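Local atomic coordinates of PA1221 (Pseudomonas aeruginosa, PDB entry 4DG8), a protein that belongs to the ANL superfamily of AMP-binding enzymes, probably carries a phosphopantetheine attachment domain, and binds adenosine monophosphate. Residues Arg403-Glu408 with Arg413-Gly418. Sequence-based numbering, arbitrary orientation.
With AMP (adenosine monophosphate), chain B.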
loop_
_atom_site.group_PDB
_atom_site.type_symbol
_atom_site.label_atom_id
_atom_site.label_comp_id
_atom_site.label_asym_id
_atom_site.label_seq_id
_atom_site.Cartn_x
_atom_site.Cartn_y
_atom_site.Cartn_z
ATOM N N ARG A 403 3.997 14.502 11.305
ATOM C CA ARG A 403 3.957 15.906 11.693
ATOM C C ARG A 403 3.794 16.769 10.454
ATOM O O ARG A 403 4.466 16.555 9.424
ATOM C CB ARG A 403 5.223 16.313 12.458
ATOM C CG ARG A 403 5.432 15.577 13.785
ATOM C CD ARG A 403 6.214 16.428 14.778
ATOM N NE ARG A 403 5.423 17.563 15.251
ATOM C CZ ARG A 403 5.924 18.613 15.898
ATOM N NH1 ARG A 403 7.225 18.679 16.149
ATOM N NH2 ARG A 403 5.127 19.600 16.293
ATOM N N ALA A 404 2.880 17.729 10.560
ATOM C CA ALA A 404 2.602 18.671 9.487
ATOM C C ALA A 404 2.174 20.028 10.052
ATOM O O ALA A 404 2.161 20.226 11.274
ATOM C CB ALA A 404 1.537 18.113 8.555
ATOM N N ARG A 405 1.833 20.948 9.147
ATOM C CA ARG A 405 1.354 22.283 9.482
ATOM C C ARG A 405 0.354 22.687 8.410
ATOM O O ARG A 405 0.430 22.205 7.275
ATOM C CB ARG A 405 2.502 23.293 9.460
ATOM C CG ARG A 405 2.955 23.597 8.029
ATOM C CD ARG A 405 3.927 24.750 7.902
ATOM N NE ARG A 405 4.504 24.760 6.558
ATOM C CZ ARG A 405 4.046 25.481 5.535
ATOM N NH1 ARG A 405 3.002 26.292 5.692
ATOM N NH2 ARG A 405 4.639 25.390 4.345
ATOM N N TYR A 406 -0.582 23.565 8.763
ATOM C CA TYR A 406 -1.478 24.161 7.776
ATOM C C TYR A 406 -0.787 25.332 7.099
ATOM O O TYR A 406 0.007 26.033 7.730
ATOM C CB TYR A 406 -2.756 24.685 8.434
ATOM C CG TYR A 406 -3.664 23.620 9.004
ATOM C CD1 TYR A 406 -4.355 22.746 8.172
ATOM C CD2 TYR A 406 -3.848 23.504 10.375
ATOM C CE1 TYR A 406 -5.200 21.778 8.693
ATOM C CE2 TYR A 406 -4.682 22.543 10.905
ATOM C CZ TYR A 406 -5.360 21.678 10.062
ATOM O OH TYR A 406 -6.207 20.723 10.599
ATOM N N ASP A 407 -1.097 25.554 5.825
ATOM C CA ASP A 407 -0.744 26.825 5.182
ATOM C C ASP A 407 -1.916 27.794 5.295
ATOM O O ASP A 407 -2.942 27.470 5.909
ATOM C CB ASP A 407 -0.322 26.643 3.718
ATOM C CG ASP A 407 -1.436 26.085 2.836
ATOM O OD1 ASP A 407 -2.631 26.181 3.216
ATOM O OD2 ASP A 407 -1.102 25.545 1.753
ATOM N N GLU A 408 -1.767 28.974 4.697
ATOM C CA GLU A 408 -2.799 30.011 4.774
ATOM C C GLU A 408 -4.121 29.593 4.124
ATOM O O GLU A 408 -5.150 30.222 4.354
ATOM C CB GLU A 408 -2.302 31.330 4.167
ATOM C CG GLU A 408 -2.079 31.290 2.644
ATOM C CD GLU A 408 -0.873 30.449 2.219
ATOM O OE1 GLU A 408 0.183 30.534 2.886
ATOM O OE2 GLU A 408 -0.983 29.709 1.212
ATOM N N ARG A 413 0.577 20.677 5.100
ATOM C CA ARG A 413 1.928 20.663 4.564
ATOM C C ARG A 413 2.749 19.669 5.396
ATOM O O ARG A 413 2.973 19.886 6.593
ATOM C CB ARG A 413 2.507 22.071 4.655
ATOM C CG ARG A 413 1.555 23.127 4.076
ATOM C CD ARG A 413 1.392 22.956 2.555
ATOM N NE ARG A 413 2.621 23.358 1.889
ATOM C CZ ARG A 413 2.848 24.570 1.385
ATOM N NH1 ARG A 413 1.913 25.521 1.427
ATOM N NH2 ARG A 413 4.017 24.828 0.834
ATOM N N PHE A 414 3.171 18.571 4.770
ATOM C CA PHE A 414 3.849 17.490 5.485
ATOM C C PHE A 414 5.242 17.903 5.976
ATOM O O PHE A 414 6.050 18.459 5.227
ATOM C CB PHE A 414 3.941 16.253 4.601
ATOM C CG PHE A 414 4.547 15.063 5.282
ATOM C CD1 PHE A 414 3.740 14.128 5.925
ATOM C CD2 PHE A 414 5.922 14.868 5.269
ATOM C CE1 PHE A 414 4.294 13.024 6.550
ATOM C CE2 PHE A 414 6.483 13.763 5.887
ATOM C CZ PHE A 414 5.670 12.840 6.534
ATOM N N ILE A 415 5.525 17.626 7.242
ATOM C CA ILE A 415 6.830 17.963 7.800
ATOM C C ILE A 415 7.747 16.749 7.938
ATOM O O ILE A 415 8.844 16.718 7.362
ATOM C CB ILE A 415 6.714 18.727 9.130
ATOM C CG1 ILE A 415 6.037 20.087 8.892
ATOM C CG2 ILE A 415 8.094 18.911 9.759
ATOM C CD1 ILE A 415 5.666 20.829 10.172
ATOM N N GLY A 416 7.324 15.767 8.724
ATOM C CA GLY A 416 8.169 14.599 8.928
ATOM C C GLY A 416 7.791 13.776 10.147
ATOM O O GLY A 416 6.721 13.963 10.718
ATOM N N ARG A 417 8.663 12.857 10.544
ATOM C CA ARG A 417 8.427 12.060 11.752
ATOM C C ARG A 417 9.488 12.300 12.814
ATOM O O ARG A 417 10.604 12.716 12.511
ATOM C CB ARG A 417 8.331 10.562 11.426
ATOM C CG ARG A 417 7.199 10.226 10.457
ATOM C CD ARG A 417 7.166 8.752 10.149
ATOM N NE ARG A 417 6.816 7.969 11.331
ATOM C CZ ARG A 417 5.573 7.772 11.756
ATOM N NH1 ARG A 417 4.554 8.322 11.095
ATOM N NH2 ARG A 417 5.353 7.043 12.850
ATOM N N GLY A 418 9.121 12.048 14.064
ATOM C CA GLY A 418 10.055 12.139 15.163
ATOM C C GLY A 418 10.628 10.784 15.541
ATOM O O GLY A 418 11.611 10.706 16.279
HETATM P P AMP B . 2.236 3.232 4.199
HETATM O O1P AMP B . 3.157 2.073 3.882
HETATM O O2P AMP B . 1.273 3.711 3.121
HETATM O O3P AMP B . 1.478 2.849 5.456
HETATM O "O5'" AMP B . 3.093 4.464 4.722
HETATM C "C5'" AMP B . 2.459 5.579 5.318
HETATM C "C4'" AMP B . 3.449 6.650 5.684
HETATM O "O4'" AMP B . 4.197 7.059 4.508
HETATM C "C3'" AMP B . 2.853 7.941 6.215
HETATM O "O3'" AMP B . 2.502 7.859 7.592
HETATM C "C2'" AMP B . 3.945 8.958 5.915
HETATM O "O2'" AMP B . 4.988 8.867 6.879
HETATM C "C1'" AMP B . 4.477 8.446 4.573
HETATM N N9 AMP B . 3.821 9.112 3.424
HETATM C C8 AMP B . 2.836 8.561 2.675
HETATM N N7 AMP B . 2.426 9.400 1.692
HETATM C C5 AMP B . 3.140 10.531 1.798
HETATM C C6 AMP B . 3.203 11.828 1.070
HETATM N N6 AMP B . 2.398 12.079 0.021
HETATM N N1 AMP B . 4.100 12.753 1.489
HETATM C C2 AMP B . 4.910 12.497 2.539
HETATM N N3 AMP B . 4.905 11.345 3.240
HETATM C C4 AMP B . 4.064 10.334 2.933
#
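Asp-407 and Arg-413 form a salt bridge near the turn of a hairpin: NH1 of Arg-413 donates to OD2 of Asp-407 over 3.0 Å. The bond uses the anti lone pair of OD2, and that oxygen lies close to the guanidinium plane of Arg-413, while the carboxylate stands almost upright to it at 80°. Arg-411 also pairs with OD2. Over one guanidinium face of Arg-413 lies NH2 of Arg-405, 3.6 Å from CZ of Arg-413. The two arginines run side by side; NH1 of Arg-405 is salt-bridged to Asp-358, and NE of Arg-413 to Asp-332, which probably offsets the like charges. In Arg-413, chi1 (-50°) puts CG over the centre of the Arg-405 guanidinium, and bends at chi2 and chi3 bring its own guanidinium round to Asp-407.

Two backbone bonds join Arg-405 and Arg-413, one each way. Farther along, the O of Arg-403 accepts from two amides, N of Ile-415 at 2.7 Å and N of Gly-416 at 3.0 Å, and the N of Arg-403 donates to the O of Gly-416. CD1 of Ile-415 lies against the backbone of Ala-404, 3.6 Å from C of Ala-404. On the face that carries Ala-404 CB, Phe-414 presents a ring face to the C2 and N3 side of the AMP adenine. The pairing is an antiparallel hairpin with a classic beta bulge, Ile-415 and Gly-416 facing Arg-403, and through Phe-414 it forms part of the AMP pocket of this ANL-family domain.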